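Local atomic coordinates of OBody AM1L10 (Pyrobaculum aerophilum, PDB entry 4GN3), a protein that binds hen egg-white lysozyme as an engineered OB-fold scaffold protein and probably inhibits the enzyme. Residues P7-H11 with V25-G29; E73-D78 with I108-A112. All coordinates share one frame. Residues are numbered along the deposited sequence.

Interaction 1 of 2, residues P7-H11 with V25-G29; sequences PKKTH and VVVAG
The loop 7-11 crosses the strand segment 25-29 with end-to-end directions 98° apart, and Lys9 lies nearest Val26, with their CA atoms 4.9 Å apart. Pro7, extended at phi/psi -73/157, has its CA-to-CB bond toward the strand, and its CG meets Val26 CG1 at 3.8 Å. The Lys8 side chain turns away, but its carbonyl O packs on Val26 CB at 3.3 Å. Lys9 is extended (all t), and a water joins its NZ (2.7 Å) to Ala28 O (2.7 Å). Strand 24-36 belongs to the curled sheet of the OB-fold barrel; the N-terminal loop lies across it and is not itself a strand. At Thr10 the backbone turns (-106/-32), which lets Thr10 N (2.8 Å) and His11 N (3.2 Å) both donate to Val26 O. Thr10 OG1, in the p rotamer, accepts from Val26 N at 2.8 Å and shares a 2.7 Å hydrogen bond with His11 ND1. Val25 CG1 makes a CH-pi contact with the His11 ring face, 3.8 Å from its centroid.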
loop_
_atom_site.group_PDB
_atom_site.type_symbol
_atom_site.label_atom_id
_atom_site.label_comp_id
_atom_site.label_asym_id
_atom_site.label_seq_id
_atom_site.Cartn_x
_atom_site.Cartn_y
_atom_site.Cartn_z
ATOM N N PRO B 7 6.158 -13.045 -22.427
ATOM C CA PRO B 7 4.865 -13.292 -23.060
ATOM C C PRO B 7 4.393 -12.147 -23.941
ATOM O O PRO B 7 4.819 -11.004 -23.773
ATOM C CB PRO B 7 3.918 -13.471 -21.867
ATOM C CG PRO B 7 4.552 -12.690 -20.767
ATOM C CD PRO B 7 6.030 -12.837 -20.970
ATOM N N LYS B 8 3.522 -12.486 -24.883
ATOM C CA LYS B 8 2.867 -11.532 -25.755
ATOM C C LYS B 8 1.797 -10.777 -24.967
ATOM O O LYS B 8 1.023 -11.376 -24.223
ATOM C CB LYS B 8 2.227 -12.290 -26.925
ATOM C CG LYS B 8 1.721 -11.436 -28.075
ATOM C CD LYS B 8 1.213 -12.326 -29.208
ATOM C CE LYS B 8 1.006 -11.549 -30.497
ATOM N NZ LYS B 8 -0.140 -10.600 -30.414
ATOM N N LYS B 9 1.780 -9.460 -25.134
ATOM C CA LYS B 9 0.739 -8.596 -24.581
ATOM C C LYS B 9 -0.657 -9.101 -24.959
ATOM O O LYS B 9 -0.925 -9.389 -26.128
ATOM C CB LYS B 9 0.959 -7.179 -25.103
ATOM C CG LYS B 9 -0.138 -6.172 -24.812
ATOM C CD LYS B 9 0.264 -4.846 -25.419
ATOM C CE LYS B 9 -0.852 -3.824 -25.360
ATOM N NZ LYS B 9 -0.309 -2.490 -25.738
ATOM N N THR B 10 -1.539 -9.230 -23.970
ATOM C CA THR B 10 -2.909 -9.676 -24.243
ATOM C C THR B 10 -3.916 -8.533 -24.145
ATOM O O THR B 10 -4.923 -8.525 -24.847
ATOM C CB THR B 10 -3.351 -10.830 -23.311
ATOM O OG1 THR B 10 -3.445 -10.357 -21.965
ATOM C CG2 THR B 10 -2.369 -12.002 -23.374
ATOM N N HIS B 11 -3.635 -7.572 -23.270
ATOM C CA HIS B 11 -4.565 -6.492 -22.969
ATOM C C HIS B 11 -3.861 -5.172 -22.886
ATOM O O HIS B 11 -2.776 -5.074 -22.328
ATOM C CB HIS B 11 -5.267 -6.747 -21.632
ATOM C CG HIS B 11 -6.227 -7.906 -21.660
ATOM N ND1 HIS B 11 -5.814 -9.182 -21.669
ATOM C CD2 HIS B 11 -7.619 -7.942 -21.682
ATOM C CE1 HIS B 11 -6.879 -9.998 -21.705
ATOM N NE2 HIS B 11 -7.986 -9.239 -21.704
ATOM N N VAL B 25 -3.853 -12.087 -17.498
ATOM C CA VAL B 25 -3.590 -11.112 -18.551
ATOM C C VAL B 25 -2.097 -10.851 -18.668
ATOM O O VAL B 25 -1.333 -11.107 -17.731
ATOM C CB VAL B 25 -4.303 -9.757 -18.286
ATOM C CG1 VAL B 25 -5.816 -9.945 -18.228
ATOM C CG2 VAL B 25 -3.781 -9.099 -17.007
ATOM N N VAL B 26 -1.691 -10.352 -19.833
ATOM C CA VAL B 26 -0.346 -9.834 -20.002
ATOM C C VAL B 26 -0.457 -8.376 -20.426
ATOM O O VAL B 26 -1.057 -8.073 -21.454
ATOM C CB VAL B 26 0.463 -10.636 -21.047
ATOM C CG1 VAL B 26 1.856 -10.044 -21.194
ATOM C CG2 VAL B 26 0.548 -12.109 -20.652
ATOM N N VAL B 27 0.100 -7.476 -19.621
ATOM C CA VAL B 27 0.160 -6.056 -19.984
ATOM C C VAL B 27 1.599 -5.672 -20.334
ATOM O O VAL B 27 2.546 -6.303 -19.867
ATOM C CB VAL B 27 -0.405 -5.128 -18.878
ATOM C CG1 VAL B 27 -1.901 -5.368 -18.685
ATOM C CG2 VAL B 27 0.344 -5.322 -17.563
ATOM N N ALA B 28 1.749 -4.657 -21.179
ATOM C CA ALA B 28 3.069 -4.196 -21.607
ATOM C C ALA B 28 3.062 -2.692 -21.775
ATOM O O ALA B 28 2.148 -2.131 -22.367
ATOM C CB ALA B 28 3.484 -4.877 -22.910
ATOM N N GLY B 29 4.090 -2.047 -21.240
ATOM C CA GLY B 29 4.211 -0.601 -21.310
ATOM C C GLY B 29 5.365 -0.135 -20.458
ATOM O O GLY B 29 6.349 -0.857 -20.291
HETATM O O HOH W 1 2.095 -1.466 -24.976
HETATM O O HOH W 2 -0.757 -3.382 -21.863
#

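Interaction 2 of 2, residues E73-D78 with I108-A112; sequences ELSRED and ILNKA
This is a loop-to-tail contact at the C-terminal end of the modelled chain. The loop 73-78, leading from helix 65-73 into strand 79-88, meets the end of strand 105-110 and the residues after it. Asp78 and Lys111 are nearest, with CA atoms 4.6 Å apart. A type II beta turn spans Ser75 to Asp78, with Glu77 at phi/psi 79/-9, and Asp78 N bonds Ser75 O at 3.1 Å. The Asp78 carboxylate (chi1 m) joins both segments: OD2 accepts from Ser75 N at 2.9 Å, and OD1 accepts from Ala112 N at 3.0 Å. In this OB-fold barrel, strand 105-110 pairs antiparallel with strand 79-88 and ends in a classic beta bulge, where Leu109 and Asn110 both face Val79. Asn110 O then receives a CA-H...O contact from Asp78 CA at 3.6 Å. Ile108 points toward the loop, its CD1 3.6 Å from Leu74 CD1 and 3.8 Å from Glu73 CB. Lys111 is extended beyond chi1, and its NZ forms a long salt bridge with Glu73 OE1 at 3.8 Å.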
loop_
_atom_site.group_PDB
_atom_site.type_symbol
_atom_site.label_atom_id
_atom_site.label_comp_id
_atom_site.label_asym_id
_atom_site.label_seq_id
_atom_site.Cartn_x
_atom_site.Cartn_y
_atom_site.Cartn_z
ATOM N N GLU B 73 14.720 -3.622 -8.872
ATOM C CA GLU B 73 15.429 -3.147 -10.068
ATOM C C GLU B 73 14.673 -2.060 -10.836
ATOM O O GLU B 73 15.243 -1.412 -11.717
ATOM C CB GLU B 73 15.676 -4.300 -11.039
ATOM C CG GLU B 73 16.552 -5.429 -10.538
ATOM C CD GLU B 73 16.670 -6.527 -11.580
ATOM O OE1 GLU B 73 17.289 -6.283 -12.643
ATOM O OE2 GLU B 73 16.128 -7.628 -11.345
ATOM N N LEU B 74 13.390 -1.883 -10.518
ATOM C CA LEU B 74 12.500 -1.006 -11.286
ATOM C C LEU B 74 12.754 0.485 -11.083
ATOM O O LEU B 74 13.011 0.932 -9.966
ATOM C CB LEU B 74 11.039 -1.323 -10.944
ATOM C CG LEU B 74 10.101 -2.109 -11.866
ATOM C CD1 LEU B 74 10.795 -3.073 -12.810
ATOM C CD2 LEU B 74 9.049 -2.835 -11.037
ATOM N N SER B 75 12.673 1.235 -12.180
ATOM C CA SER B 75 12.647 2.698 -12.164
ATOM C C SER B 75 11.496 3.198 -13.032
ATOM O O SER B 75 11.036 2.494 -13.935
ATOM C CB SER B 75 13.958 3.268 -12.716
ATOM O OG SER B 75 15.074 2.693 -12.068
ATOM N N ARG B 76 11.042 4.420 -12.772
ATOM C CA ARG B 76 10.063 5.063 -13.645
ATOM C C ARG B 76 10.598 5.081 -15.071
ATOM O O ARG B 76 11.801 5.244 -15.287
ATOM C CB ARG B 76 9.772 6.490 -13.187
ATOM C CG ARG B 76 8.991 6.581 -11.886
ATOM C CD ARG B 76 8.971 8.011 -11.367
ATOM N NE ARG B 76 7.952 8.836 -12.020
ATOM C CZ ARG B 76 6.818 9.237 -11.440
ATOM N NH1 ARG B 76 6.538 8.889 -10.189
ATOM N NH2 ARG B 76 5.958 9.993 -12.113
ATOM N N GLU B 77 9.694 4.891 -16.027
ATOM C CA GLU B 77 10.012 4.866 -17.461
ATOM C C GLU B 77 10.620 3.555 -17.976
ATOM O O GLU B 77 10.763 3.386 -19.193
ATOM C CB GLU B 77 10.863 6.084 -17.884
ATOM C CG GLU B 77 10.167 7.428 -17.714
ATOM C CD GLU B 77 8.885 7.542 -18.524
ATOM O OE1 GLU B 77 7.909 8.110 -18.005
ATOM O OE2 GLU B 77 8.850 7.074 -19.682
ATOM N N ASP B 78 10.974 2.631 -17.080
ATOM C CA ASP B 78 11.394 1.286 -17.513
ATOM C C ASP B 78 10.291 0.640 -18.348
ATOM O O ASP B 78 9.104 0.813 -18.058
ATOM C CB ASP B 78 11.712 0.378 -16.323
ATOM C CG ASP B 78 13.050 0.686 -15.678
ATOM O OD1 ASP B 78 13.779 1.574 -16.167
ATOM O OD2 ASP B 78 13.373 0.034 -14.668
ATOM N N ILE B 108 11.662 -6.997 -17.360
ATOM C CA ILE B 108 12.158 -5.667 -17.716
ATOM C C ILE B 108 12.787 -5.754 -19.105
ATOM O O ILE B 108 13.801 -6.423 -19.288
ATOM C CB ILE B 108 13.185 -5.131 -16.693
ATOM C CG1 ILE B 108 12.583 -5.104 -15.282
ATOM C CG2 ILE B 108 13.673 -3.742 -17.096
ATOM C CD1 ILE B 108 13.603 -4.892 -14.183
ATOM N N LEU B 109 12.170 -5.096 -20.082
ATOM C CA LEU B 109 12.633 -5.170 -21.461
ATOM C C LEU B 109 13.763 -4.190 -21.725
ATOM O O LEU B 109 14.712 -4.514 -22.434
ATOM C CB LEU B 109 11.478 -4.974 -22.443
ATOM C CG LEU B 109 10.459 -6.117 -22.514
ATOM C CD1 LEU B 109 9.692 -6.052 -23.828
ATOM C CD2 LEU B 109 11.102 -7.490 -22.332
ATOM N N ASN B 110 13.659 -2.994 -21.155
ATOM C CA ASN B 110 14.803 -2.090 -21.076
ATOM C C ASN B 110 14.652 -1.038 -19.992
ATOM O O ASN B 110 13.539 -0.595 -19.684
ATOM C CB ASN B 110 15.118 -1.434 -22.426
ATOM C CG ASN B 110 13.969 -0.615 -22.958
ATOM O OD1 ASN B 110 13.039 -1.153 -23.558
ATOM N ND2 ASN B 110 14.032 0.698 -22.753
ATOM N N LYS B 111 15.786 -0.654 -19.418
ATOM C CA LYS B 111 15.828 0.375 -18.393
ATOM C C LYS B 111 15.932 1.746 -19.054
ATOM O O LYS B 111 16.530 1.878 -20.127
ATOM C CB LYS B 111 16.982 0.117 -17.418
ATOM C CG LYS B 111 16.857 -1.220 -16.694
ATOM C CD LYS B 111 17.788 -1.339 -15.499
ATOM C CE LYS B 111 17.510 -2.623 -14.729
ATOM N NZ LYS B 111 18.410 -2.795 -13.552
ATOM N N ALA B 112 15.329 2.752 -18.422
ATOM C CA ALA B 112 15.223 4.099 -18.992
ATOM C C ALA B 112 16.581 4.760 -19.245
ATOM O O ALA B 112 17.415 4.857 -18.343
ATOM C CB ALA B 112 14.360 4.980 -18.101
#

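Interaction 1 closes before interaction 2 opens, so the two follow in series along the chain. Their centres lie about 16 Å apart, and their nearest atoms are about 4 Å apart without touching. Both reach the same curled sheet. Strand 79-88 connects them: it pairs with strand 24-36 of interaction 1 and with strand 105-110 of interaction 2. Pro7 also touches Trp107, on the strand that carries Ile108. The loop 73-78 bonds back to strand 24-36 through Val31. Interaction 1 joins the segment before the first barrel strand to that strand; interaction 2 joins the end of the last strand, and the residues after it, to the loop before strand 79-88. Lysozyme touches neither contact.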